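Side-chain contacts in putative glycosyltransferase (Mannosyltransferase) involved in glycosylating the PBCV-1 major capsid protein (Paramecium bursaria Chlorella virus 1, PDB 2P6W), which probably transfers a sugar from a nucleotide-sugar donor such as UDP-glucose, with the help of manganese, in glycosylating the viral major capsid protein: residues A[6-11]-A[92-97]; A[98-101]-A[107-110]. One frame throughout, in Å; residues are numbered along the deposited sequence.

Contact 1: A[6-11]-A[92-97]; sequences PCITIL and KPITSF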
loop_
_atom_site.group_PDB
_atom_site.type_symbol
_atom_site.label_atom_id
_atom_site.label_comp_id
_atom_site.label_asym_id
_atom_site.label_seq_id
_atom_site.Cartn_x
_atom_site.Cartn_y
_atom_site.Cartn_z
ATOM N N PRO A 6 -13.356 -12.169 1.510
ATOM C CA PRO A 6 -12.319 -12.576 2.454
ATOM C C PRO A 6 -12.139 -11.560 3.553
ATOM O O PRO A 6 -12.527 -10.414 3.401
ATOM C CB PRO A 6 -11.047 -12.614 1.595
ATOM C CG PRO A 6 -11.327 -11.696 0.473
ATOM C CD PRO A 6 -12.789 -11.827 0.194
ATOM N N CYS A 7 -11.546 -11.997 4.654
ATOM C CA CYS A 7 -11.206 -11.117 5.744
ATOM C C CYS A 7 -10.011 -10.275 5.307
ATOM O O CYS A 7 -8.923 -10.810 5.056
ATOM C CB CYS A 7 -10.857 -11.929 6.979
ATOM S SG CYS A 7 -10.358 -10.915 8.352
ATOM N N ILE A 8 -10.231 -8.964 5.198
ATOM C CA ILE A 8 -9.187 -8.029 4.764
ATOM C C ILE A 8 -8.807 -7.093 5.902
ATOM O O ILE A 8 -9.689 -6.574 6.590
ATOM C CB ILE A 8 -9.679 -7.214 3.564
ATOM C CG1 ILE A 8 -9.856 -8.133 2.357
ATOM C CG2 ILE A 8 -8.716 -6.032 3.230
ATOM C CD1 ILE A 8 -10.732 -7.537 1.249
ATOM N N THR A 9 -7.498 -6.879 6.093
ATOM C CA THR A 9 -6.991 -5.884 7.032
ATOM C C THR A 9 -6.223 -4.855 6.229
ATOM O O THR A 9 -5.247 -5.202 5.558
ATOM C CB THR A 9 -6.031 -6.521 8.056
ATOM O OG1 THR A 9 -6.772 -7.410 8.901
ATOM C CG2 THR A 9 -5.323 -5.462 8.923
ATOM N N ILE A 10 -6.676 -3.609 6.265
ATOM C CA ILE A 10 -5.924 -2.538 5.634
ATOM C C ILE A 10 -4.968 -2.007 6.674
ATOM O O ILE A 10 -5.355 -1.817 7.832
ATOM C CB ILE A 10 -6.843 -1.419 5.099
ATOM C CG1 ILE A 10 -7.882 -2.040 4.156
ATOM C CG2 ILE A 10 -6.005 -0.300 4.418
ATOM C CD1 ILE A 10 -8.768 -1.063 3.430
ATOM N N LEU A 11 -3.731 -1.777 6.257
ATOM C CA LEU A 11 -2.725 -1.226 7.167
ATOM C C LEU A 11 -1.997 -0.060 6.532
ATOM O O LEU A 11 -1.816 0.009 5.313
ATOM C CB LEU A 11 -1.725 -2.288 7.651
ATOM C CG LEU A 11 -0.910 -2.994 6.567
ATOM C CD1 LEU A 11 0.504 -3.263 7.044
ATOM C CD2 LEU A 11 -1.570 -4.295 6.169
ATOM N N LYS A 92 -18.235 1.240 -2.017
ATOM C CA LYS A 92 -17.999 0.053 -2.834
ATOM C C LYS A 92 -16.864 -0.782 -2.258
ATOM O O LYS A 92 -15.790 -0.236 -1.964
ATOM C CB LYS A 92 -17.677 0.443 -4.272
ATOM C CG LYS A 92 -18.827 1.133 -5.005
ATOM C CD LYS A 92 -18.364 1.617 -6.353
ATOM C CE LYS A 92 -19.489 2.276 -7.152
ATOM N NZ LYS A 92 -18.955 2.851 -8.433
ATOM N N PRO A 93 -17.085 -2.106 -2.105
ATOM C CA PRO A 93 -16.071 -2.949 -1.470
ATOM C C PRO A 93 -14.904 -3.209 -2.403
ATOM O O PRO A 93 -15.036 -3.080 -3.624
ATOM C CB PRO A 93 -16.815 -4.248 -1.191
ATOM C CG PRO A 93 -17.833 -4.330 -2.304
ATOM C CD PRO A 93 -18.263 -2.891 -2.528
ATOM N N ILE A 94 -13.777 -3.601 -1.819
ATOM C CA ILE A 94 -12.553 -3.825 -2.572
ATOM C C ILE A 94 -12.768 -4.878 -3.651
ATOM O O ILE A 94 -12.204 -4.797 -4.742
ATOM C CB ILE A 94 -11.423 -4.272 -1.620
ATOM C CG1 ILE A 94 -10.907 -3.076 -0.800
ATOM C CG2 ILE A 94 -10.301 -4.968 -2.403
ATOM C CD1 ILE A 94 -10.038 -3.483 0.404
ATOM N N THR A 95 -13.600 -5.863 -3.317
ATOM C CA THR A 95 -13.881 -6.997 -4.184
ATOM C C THR A 95 -14.725 -6.617 -5.407
ATOM O O THR A 95 -14.860 -7.422 -6.336
ATOM C CB THR A 95 -14.504 -8.147 -3.373
ATOM O OG1 THR A 95 -15.547 -7.625 -2.542
ATOM C CG2 THR A 95 -13.427 -8.787 -2.479
ATOM N N SER A 96 -15.279 -5.397 -5.432
ATOM C CA SER A 96 -15.935 -4.913 -6.644
ATOM C C SER A 96 -14.916 -4.468 -7.695
ATOM O O SER A 96 -15.267 -4.286 -8.863
ATOM C CB SER A 96 -16.929 -3.782 -6.350
ATOM O OG SER A 96 -16.256 -2.644 -5.839
ATOM N N PHE A 97 -13.658 -4.292 -7.264
ATOM C CA PHE A 97 -12.587 -3.743 -8.116
ATOM C C PHE A 97 -11.518 -4.772 -8.468
ATOM O O PHE A 97 -10.772 -4.592 -9.440
ATOM C CB PHE A 97 -11.908 -2.558 -7.413
ATOM C CG PHE A 97 -12.801 -1.358 -7.258
ATOM C CD1 PHE A 97 -12.911 -0.410 -8.283
ATOM C CD2 PHE A 97 -13.531 -1.179 -6.098
ATOM C CE1 PHE A 97 -13.755 0.690 -8.146
ATOM C CE2 PHE A 97 -14.364 -0.069 -5.940
ATOM C CZ PHE A 97 -14.472 0.863 -6.959
#
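Ile94 rests its terminal methyl CD1 against the ends of Ile8 and Ile10, two residues on one face of the strand 8-13. Ile94 CD1 lies 4.0 Å from Ile8 CG2 and 4.1 Å from Ile10 CD1, each pair meeting tip to tip, with no polar atom involved. In Ile94 the CG1 branch stands anti to its own carbonyl carbon (chi1 -75°), and the extended chi2 carries CD1 outward to the strand. Branched, purely aliphatic residues suit this buried place, where helix 20-36 and strand 75-79 also press on Ile10 and Ile94. At the exposed margin the packing thins: Thr95 offers its methyl CG2 to Pro6 CD at 4.1 Å. Threonine suits such a margin because its CG2 can pack while the same carbon carries a hydroxyl. Within the loop 92-97, Pro93 O accepts from both Ser96 N at 2.9 Å and Ser96 OG at 2.6 Å, a pairing that probably helps to hold the turn; the hydroxyl lies in the carbonyl plane. Tyr38 OH adds a hydrogen bond with Ile94 N. The result is a loop laid over one face of the first strand of a GT-A-type, Rossmann-like nucleotide-binding domain, the strand that ends at Gly13, which with Phe15 binds UDP.

Contact 2: A[98-101]-A[107-110]; sequences IDLS and YHTF
His108 reaches from its strand to the loop 98-101 and is met there by two aliphatic side chains at different parts of its ring. Ile98 CD1 lies 3.7 Å from His108 CD2 and equally near CG, while Leu100 CD2 comes to 3.5 Å from His108 CE1 and lies next to ND1 as well. Both approach the ring obliquely. The imidazole gets there because its CG is anti to the carbonyl carbon, with the ring plane roughly perpendicular to the plane through CA, CB and CG (chi2 93°). Ile98 extends its long branch the other way round, CG1 opposite the backbone N at chi1 -177°, and a nearly straight chi2 brings CD1 to the ring and, more loosely, to Phe110 CZ at 4.4 Å. Leu100 sets out along the flank of the contact; its fork at CG then swings CD2 inward to the imidazole.

Strand 107-110 lies between 124-128 and 169-172 in the central mixed sheet of this GT-A-type N-terminal domain, and the loop covers one face of it. His172 and Trp75 also meet the His108 ring, and a flat ring suits this place because it can pack among Ile98, Leu100, Trp75 and His172. Asp99 O lies 3.8 Å from His108 NE2, too far to count as a hydrogen bond.

At the exposed side the loop is tied by an Asx turn. Asp99 OD1 accepts from Ser101 N at 3.0 Å, on the anti side and 35° out of the carboxylate plane, and from Ser101 OG at 2.6 Å through its syn lone pair. Aspartate places its oxygen within range of the backbone N two residues on, serine at that position adds a hydroxyl donor, and the double grip should restrict the carboxylate's rotation.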
loop_
_atom_site.group_PDB
_atom_site.type_symbol
_atom_site.label_atom_id
_atom_site.label_comp_id
_atom_site.label_asym_id
_atom_site.label_seq_id
_atom_site.Cartn_x
_atom_site.Cartn_y
_atom_site.Cartn_z
ATOM N N ILE A 98 -11.424 -5.830 -7.666
ATOM C CA ILE A 98 -10.408 -6.858 -7.869
ATOM C C ILE A 98 -10.924 -8.235 -7.479
ATOM O O ILE A 98 -11.687 -8.374 -6.522
ATOM C CB ILE A 98 -9.070 -6.504 -7.109
ATOM C CG1 ILE A 98 -7.977 -7.539 -7.378
ATOM C CG2 ILE A 98 -9.301 -6.325 -5.619
ATOM C CD1 ILE A 98 -6.570 -7.063 -6.962
ATOM N N ASP A 99 -10.518 -9.240 -8.253
ATOM C CA ASP A 99 -10.900 -10.623 -8.033
ATOM C C ASP A 99 -9.821 -11.264 -7.157
ATOM O O ASP A 99 -8.683 -11.452 -7.610
ATOM C CB ASP A 99 -10.982 -11.319 -9.396
ATOM C CG ASP A 99 -11.289 -12.795 -9.300
ATOM O OD1 ASP A 99 -11.488 -13.319 -8.186
ATOM O OD2 ASP A 99 -11.348 -13.427 -10.376
ATOM N N LEU A 100 -10.184 -11.589 -5.912
ATOM C CA LEU A 100 -9.250 -12.203 -4.959
ATOM C C LEU A 100 -9.472 -13.709 -4.790
ATOM O O LEU A 100 -8.991 -14.306 -3.820
ATOM C CB LEU A 100 -9.335 -11.497 -3.596
ATOM C CG LEU A 100 -8.930 -10.014 -3.589
ATOM C CD1 LEU A 100 -9.200 -9.396 -2.223
ATOM C CD2 LEU A 100 -7.476 -9.838 -4.005
ATOM N N SER A 101 -10.172 -14.322 -5.740
ATOM C CA SER A 101 -10.614 -15.714 -5.590
ATOM C C SER A 101 -9.584 -16.790 -5.910
ATOM O O SER A 101 -9.795 -17.952 -5.523
ATOM C CB SER A 101 -11.879 -15.967 -6.413
ATOM O OG SER A 101 -11.589 -15.895 -7.786
ATOM N N TYR A 107 0.530 -12.246 -3.967
ATOM C CA TYR A 107 0.625 -10.784 -4.087
ATOM C C TYR A 107 -0.196 -10.264 -5.241
ATOM O O TYR A 107 -0.120 -10.812 -6.328
ATOM C CB TYR A 107 2.078 -10.388 -4.385
ATOM C CG TYR A 107 3.006 -10.395 -3.192
ATOM C CD1 TYR A 107 3.206 -9.238 -2.430
ATOM C CD2 TYR A 107 3.696 -11.548 -2.832
ATOM C CE1 TYR A 107 4.051 -9.242 -1.319
ATOM C CE2 TYR A 107 4.537 -11.560 -1.742
ATOM C CZ TYR A 107 4.703 -10.409 -0.983
ATOM O OH TYR A 107 5.552 -10.433 0.109
ATOM N N HIS A 108 -0.968 -9.203 -5.004
ATOM C CA HIS A 108 -1.529 -8.403 -6.080
ATOM C C HIS A 108 -0.841 -7.045 -6.059
ATOM O O HIS A 108 -0.807 -6.382 -5.013
ATOM C CB HIS A 108 -3.035 -8.221 -5.886
ATOM C CG HIS A 108 -3.813 -9.465 -6.148
ATOM N ND1 HIS A 108 -4.153 -10.354 -5.156
ATOM C CD2 HIS A 108 -4.270 -9.993 -7.303
ATOM C CE1 HIS A 108 -4.793 -11.380 -5.688
ATOM N NE2 HIS A 108 -4.894 -11.174 -6.987
ATOM N N THR A 109 -0.242 -6.668 -7.193
ATOM C CA THR A 109 0.484 -5.411 -7.326
ATOM C C THR A 109 0.004 -4.668 -8.566
ATOM O O THR A 109 -0.842 -5.178 -9.321
ATOM C CB THR A 109 2.024 -5.662 -7.400
ATOM O OG1 THR A 109 2.296 -6.532 -8.514
ATOM C CG2 THR A 109 2.502 -6.299 -6.103
ATOM N N PHE A 110 0.526 -3.465 -8.770
ATOM C CA PHE A 110 0.035 -2.553 -9.815
ATOM C C PHE A 110 1.175 -1.899 -10.548
ATOM O O PHE A 110 2.156 -1.489 -9.932
ATOM C CB PHE A 110 -0.912 -1.500 -9.200
ATOM C CG PHE A 110 -1.975 -2.134 -8.393
ATOM C CD1 PHE A 110 -3.120 -2.620 -9.015
ATOM C CD2 PHE A 110 -1.791 -2.360 -7.032
ATOM C CE1 PHE A 110 -4.089 -3.303 -8.288
ATOM C CE2 PHE A 110 -2.743 -3.029 -6.294
ATOM C CZ PHE A 110 -3.903 -3.514 -6.920
#

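In the fold
Contacts 1 and 2 follow one another along the chain, and residues 92-101 lay one loop over strands 8-13 and 107-110 of the same six-stranded sheet. Their centres are 10 Å apart, and Leu100 joins them: its CD1 lies 4.1 Å from Pro6 CG and packs against Ile8 and Thr95. Each has a buried core and an exposed margin. Contact 1 has a wholly aliphatic core, whereas contact 2 brings aliphatic groups against aromatic rings. Neither has a hydrogen bond between its segments; the loop's side-chain bonds at Pro93 and Asp99 are internal, while Tyr32 and Tyr38 bond to its backbone. Manganese lies about 13 Å from the Ile10 side chain and about 12 Å from that of Phe110.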